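PDB 5FLY: ferrichrome ABC transporter substrate-binding protein from Staphylococcus pseudintermedius, which probably binds ferric hydroxamate siderophores such as ferrichrome outside the cell membrane and delivers them to an ABC transporter for iron uptake. Local coordinates for residues Lys3-Lys14 against Lys18-Val29. Sequence-based numbering, arbitrary orientation.
Sequences KETKAFNLKTAK and KIDIPKDPKRIV. With CD (cadmium ion), chain D.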
loop_
_atom_site.group_PDB
_atom_site.type_symbol
_atom_site.label_atom_id
_atom_site.label_comp_id
_atom_site.label_asym_id
_atom_site.label_seq_id
_atom_site.Cartn_x
_atom_site.Cartn_y
_atom_site.Cartn_z
ATOM N N LYS A 3 -33.291 -0.963 2.926
ATOM C CA LYS A 3 -32.509 -1.981 3.620
ATOM C C LYS A 3 -31.883 -1.430 4.910
ATOM O O LYS A 3 -31.642 -0.223 5.023
ATOM C CB LYS A 3 -31.423 -2.533 2.686
ATOM C CG LYS A 3 -31.960 -3.184 1.409
ATOM C CD LYS A 3 -33.015 -4.244 1.722
ATOM C CE LYS A 3 -33.277 -5.180 0.542
ATOM N NZ LYS A 3 -33.892 -4.502 -0.630
ATOM N N GLU A 4 -31.649 -2.326 5.873
ATOM C CA GLU A 4 -30.981 -2.008 7.140
ATOM C C GLU A 4 -29.702 -1.190 6.896
ATOM O O GLU A 4 -28.918 -1.541 6.018
ATOM C CB GLU A 4 -30.592 -3.294 7.917
ATOM C CG GLU A 4 -31.453 -4.613 7.780
ATOM C CD GLU A 4 -31.678 -5.269 9.143
ATOM O OE1 GLU A 4 -31.592 -4.559 10.167
ATOM O OE2 GLU A 4 -31.931 -6.488 9.207
ATOM N N THR A 5 -29.487 -0.126 7.671
ATOM C CA THR A 5 -28.235 0.643 7.588
ATOM C C THR A 5 -27.430 0.571 8.885
ATOM O O THR A 5 -27.940 0.170 9.929
ATOM C CB THR A 5 -28.482 2.131 7.270
ATOM O OG1 THR A 5 -29.143 2.753 8.379
ATOM C CG2 THR A 5 -29.312 2.298 6.005
ATOM N N LYS A 6 -26.160 0.959 8.800
ATOM C CA LYS A 6 -25.311 1.157 9.971
ATOM C C LYS A 6 -24.423 2.368 9.730
ATOM O O LYS A 6 -24.174 2.754 8.584
ATOM C CB LYS A 6 -24.450 -0.070 10.252
ATOM C CG LYS A 6 -23.408 -0.331 9.168
ATOM C CD LYS A 6 -22.663 -1.642 9.363
ATOM C CE LYS A 6 -21.844 -1.978 8.122
ATOM N NZ LYS A 6 -21.532 -3.413 8.032
ATOM N N ALA A 7 -23.939 2.965 10.808
ATOM C CA ALA A 7 -23.023 4.091 10.686
ATOM C C ALA A 7 -21.595 3.577 10.604
ATOM O O ALA A 7 -21.141 2.850 11.489
ATOM C CB ALA A 7 -23.189 5.043 11.861
ATOM N N PHE A 8 -20.902 3.927 9.520
ATOM C CA PHE A 8 -19.469 3.712 9.427
ATOM C C PHE A 8 -18.775 4.974 9.914
ATOM O O PHE A 8 -19.056 6.055 9.428
ATOM C CB PHE A 8 -19.050 3.386 8.003
ATOM C CG PHE A 8 -17.584 3.238 7.856
ATOM C CD1 PHE A 8 -16.968 2.061 8.243
ATOM C CD2 PHE A 8 -16.808 4.276 7.374
ATOM C CE1 PHE A 8 -15.612 1.907 8.129
ATOM C CE2 PHE A 8 -15.452 4.142 7.270
ATOM C CZ PHE A 8 -14.845 2.949 7.640
ATOM N N ASN A 9 -17.891 4.829 10.891
ATOM C CA ASN A 9 -17.214 5.977 11.478
ATOM C C ASN A 9 -15.895 6.260 10.783
ATOM O O ASN A 9 -14.869 5.662 11.102
ATOM C CB ASN A 9 -17.006 5.730 12.964
ATOM C CG ASN A 9 -18.310 5.488 13.687
ATOM O OD1 ASN A 9 -19.270 6.238 13.514
ATOM N ND2 ASN A 9 -18.365 4.424 14.482
ATOM N N LEU A 10 -15.928 7.168 9.817
ATOM C CA LEU A 10 -14.750 7.499 9.023
ATOM C C LEU A 10 -13.854 8.502 9.737
ATOM O O LEU A 10 -14.323 9.550 10.161
ATOM C CB LEU A 10 -15.185 8.063 7.668
ATOM C CG LEU A 10 -14.095 8.515 6.694
ATOM C CD1 LEU A 10 -13.244 7.326 6.255
ATOM C CD2 LEU A 10 -14.708 9.218 5.501
ATOM N N LYS A 11 -12.570 8.181 9.859
ATOM C CA LYS A 11 -11.600 9.129 10.390
ATOM C C LYS A 11 -11.256 10.181 9.350
ATOM O O LYS A 11 -10.822 9.840 8.254
ATOM C CB LYS A 11 -10.319 8.422 10.825
ATOM C CG LYS A 11 -10.540 7.334 11.847
ATOM C CD LYS A 11 -9.222 6.691 12.253
ATOM C CE LYS A 11 -9.047 6.763 13.757
ATOM N NZ LYS A 11 -7.694 6.311 14.212
ATOM N N THR A 12 -11.436 11.451 9.705
ATOM C CA THR A 12 -11.186 12.556 8.792
ATOM C C THR A 12 -10.416 13.658 9.507
ATOM O O THR A 12 -10.206 13.594 10.721
ATOM C CB THR A 12 -12.491 13.165 8.251
ATOM O OG1 THR A 12 -13.125 13.915 9.292
ATOM C CG2 THR A 12 -13.458 12.092 7.737
ATOM N N ALA A 13 -10.034 14.682 8.750
ATOM C CA ALA A 13 -9.356 15.848 9.308
ATOM C C ALA A 13 -10.194 16.507 10.387
ATOM O O ALA A 13 -9.653 17.100 11.327
ATOM C CB ALA A 13 -9.042 16.859 8.207
ATOM N N LYS A 14 -11.517 16.412 10.243
ATOM C CA LYS A 14 -12.457 17.051 11.159
ATOM C C LYS A 14 -12.809 16.162 12.347
ATOM O O LYS A 14 -13.637 16.534 13.178
ATOM C CB LYS A 14 -13.739 17.425 10.422
ATOM C CG LYS A 14 -13.504 18.273 9.180
ATOM C CD LYS A 14 -14.750 18.350 8.311
ATOM C CE LYS A 14 -14.442 19.073 7.004
ATOM N NZ LYS A 14 -15.617 19.198 6.084
ATOM N N LYS A 18 -19.678 10.327 10.471
ATOM C CA LYS A 18 -20.565 9.181 10.433
ATOM C C LYS A 18 -21.219 9.108 9.080
ATOM O O LYS A 18 -21.848 10.062 8.630
ATOM C CB LYS A 18 -21.627 9.259 11.526
ATOM C CG LYS A 18 -21.083 8.995 12.908
ATOM C CD LYS A 18 -22.204 8.736 13.907
ATOM C CE LYS A 18 -21.779 7.721 14.958
ATOM N NZ LYS A 18 -20.585 8.198 15.723
ATOM N N ILE A 19 -21.054 7.965 8.435
ATOM C CA ILE A 19 -21.597 7.746 7.111
ATOM C C ILE A 19 -22.525 6.540 7.165
ATOM O O ILE A 19 -22.091 5.444 7.478
ATOM C CB ILE A 19 -20.481 7.525 6.092
ATOM C CG1 ILE A 19 -19.549 8.743 6.091
ATOM C CG2 ILE A 19 -21.074 7.254 4.702
ATOM C CD1 ILE A 19 -18.347 8.598 5.214
ATOM N N ASP A 20 -23.806 6.751 6.877
ATOM C CA ASP A 20 -24.768 5.655 6.872
ATOM C C ASP A 20 -24.580 4.784 5.618
ATOM O O ASP A 20 -24.673 5.268 4.487
ATOM C CB ASP A 20 -26.207 6.202 6.964
ATOM C CG ASP A 20 -26.556 6.751 8.375
ATOM O OD1 ASP A 20 -26.205 6.134 9.408
ATOM O OD2 ASP A 20 -27.182 7.825 8.462
ATOM N N ILE A 21 -24.299 3.502 5.829
ATOM C CA ILE A 21 -24.079 2.552 4.740
ATOM C C ILE A 21 -24.932 1.306 4.977
ATOM O O ILE A 21 -25.486 1.138 6.061
ATOM C CB ILE A 21 -22.583 2.167 4.616
ATOM C CG1 ILE A 21 -22.077 1.427 5.865
ATOM C CG2 ILE A 21 -21.752 3.426 4.363
ATOM C CD1 ILE A 21 -20.786 0.692 5.617
ATOM N N PRO A 22 -25.053 0.436 3.965
ATOM C CA PRO A 22 -25.823 -0.779 4.223
ATOM C C PRO A 22 -25.202 -1.604 5.346
ATOM O O PRO A 22 -23.982 -1.675 5.456
ATOM C CB PRO A 22 -25.775 -1.521 2.876
ATOM C CG PRO A 22 -25.475 -0.480 1.875
ATOM C CD PRO A 22 -24.567 0.490 2.577
ATOM N N LYS A 23 -26.035 -2.226 6.176
ATOM C CA LYS A 23 -25.545 -3.171 7.175
ATOM C C LYS A 23 -24.813 -4.323 6.502
ATOM O O LYS A 23 -23.775 -4.784 6.984
ATOM C CB LYS A 23 -26.703 -3.707 8.018
ATOM C CG LYS A 23 -26.276 -4.634 9.131
ATOM C CD LYS A 23 -27.447 -4.979 10.063
ATOM C CE LYS A 23 -28.463 -5.935 9.429
ATOM N NZ LYS A 23 -27.909 -7.299 9.107
ATOM N N ASP A 24 -25.384 -4.790 5.393
ATOM C CA ASP A 24 -24.772 -5.817 4.559
ATOM C C ASP A 24 -24.688 -5.358 3.107
ATOM O O ASP A 24 -25.615 -5.580 2.325
ATOM C CB ASP A 24 -25.576 -7.101 4.663
ATOM C CG ASP A 24 -24.979 -8.258 3.851
ATOM O OD1 ASP A 24 -23.778 -8.229 3.465
ATOM O OD2 ASP A 24 -25.735 -9.233 3.644
ATOM N N PRO A 25 -23.575 -4.704 2.738
ATOM C CA PRO A 25 -23.462 -4.183 1.377
ATOM C C PRO A 25 -23.481 -5.304 0.332
ATOM O O PRO A 25 -22.731 -6.268 0.440
ATOM C CB PRO A 25 -22.113 -3.447 1.389
ATOM C CG PRO A 25 -21.843 -3.158 2.827
ATOM C CD PRO A 25 -22.436 -4.310 3.579
ATOM N N LYS A 26 -24.355 -5.155 -0.654
ATOM C CA LYS A 26 -24.598 -6.170 -1.672
ATOM C C LYS A 26 -23.960 -5.831 -3.020
ATOM O O LYS A 26 -23.782 -6.716 -3.846
ATOM C CB LYS A 26 -26.109 -6.362 -1.882
ATOM C CG LYS A 26 -26.860 -6.843 -0.645
ATOM C CD LYS A 26 -26.355 -8.183 -0.155
ATOM C CE LYS A 26 -27.345 -8.802 0.828
ATOM N NZ LYS A 26 -26.863 -10.125 1.351
ATOM N N ARG A 27 -23.635 -4.558 -3.244
ATOM C CA ARG A 27 -23.151 -4.110 -4.546
ATOM C C ARG A 27 -22.176 -2.960 -4.342
ATOM O O ARG A 27 -22.533 -1.803 -4.479
ATOM C CB ARG A 27 -24.309 -3.680 -5.459
ATOM C CG ARG A 27 -25.292 -4.794 -5.788
ATOM C CD ARG A 27 -26.307 -4.358 -6.840
ATOM N NE ARG A 27 -25.674 -4.103 -8.128
ATOM C CZ ARG A 27 -25.290 -5.048 -8.979
ATOM N NH1 ARG A 27 -25.468 -6.320 -8.671
ATOM N NH2 ARG A 27 -24.703 -4.721 -10.122
ATOM N N ILE A 28 -20.935 -3.312 -4.027
ATOM C CA ILE A 28 -19.889 -2.338 -3.745
ATOM C C ILE A 28 -19.109 -2.039 -5.007
ATOM O O ILE A 28 -18.721 -2.952 -5.728
ATOM C CB ILE A 28 -18.898 -2.839 -2.676
ATOM C CG1 ILE A 28 -19.638 -3.301 -1.427
ATOM C CG2 ILE A 28 -17.882 -1.743 -2.319
ATOM C CD1 ILE A 28 -18.716 -3.809 -0.322
ATOM N N VAL A 29 -18.890 -0.760 -5.285
ATOM C CA VAL A 29 -17.957 -0.355 -6.324
ATOM C C VAL A 29 -16.768 0.267 -5.633
ATOM O O VAL A 29 -16.924 1.227 -4.888
ATOM C CB VAL A 29 -18.599 0.627 -7.317
ATOM C CG1 VAL A 29 -17.536 1.259 -8.240
ATOM C CG2 VAL A 29 -19.694 -0.093 -8.103
HETATM CD CD CD D . -31.620 -6.792 6.957
HETATM O O HOH W 1 -28.414 -4.034 4.883
HETATM O O HOH W 2 -27.496 3.649 10.378
HETATM O O HOH W 3 -33.650 -7.807 7.382
#
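An N-terminal beta hairpin, strands 5-12 and 15-22, brings Lys6 and Phe8 against Ile21 and Ile19 as antiparallel hydrogen-bonded pairs. Phe8 N gives a 2.8 Å bond to Ile19 O, and Ile19 N returns one to Phe8 O; Lys6 and Ile21 are joined in the same reciprocal way. Side chains alternate between two faces. On the face of Lys6, Phe8, Ile19 and Ile21, the branched isoleucines suit extended backbone, and Ile21 CD1 sits 4.0 Å from Phe8 CB. Ile19 CD1 lies 3.7 Å from Leu10 CD2. Phe8 CG stands anti to the backbone N (chi1 177°), and its ring leads away from strand 15-22 to pack on Ile104 of strand 103-106 and on Ala119 and Ile123 of helix 113-124. Lysine suits position 6 because a long chain ending in an ammonium can cross apolar Ile21, with Lys6 CE 3.8 Å from Ile21 CD1, and still donate to three carbonyl oxygens. Its CG lies between the backbone N and the carbonyl carbon (chi1 67°), and the chain extends beyond it. Lys6 NZ thereby hydrogen-bonds Lys23 O at 2.8 Å, tilted 33° from the carbonyl plane; the backbone oxygens of Asp122 and Ile123 also accept from it. The other face, with Ala7, Asn9, Lys18 and Asp20, is more polar. There Asn9 and Lys18 run side by side, with a weak 3.2 Å bond from Lys18 NZ to Asn9 OD1, and one water links Thr5 OG1 to Asp20 OD1. At the open end, Lys23 N bonds Glu4 O from above the carbonyl plane. Glu4 OE2 and a water bind a cadmium ion, but Glu4 CG also falls implausibly close to the metal, so this side chain's placement is doubtful. Beyond Pro22 the chain turns into strand 28-30 of the parallel sheet, an antiparallel hairpin thus leading into the alpha/beta N-terminal domain of a class III solute-binding protein.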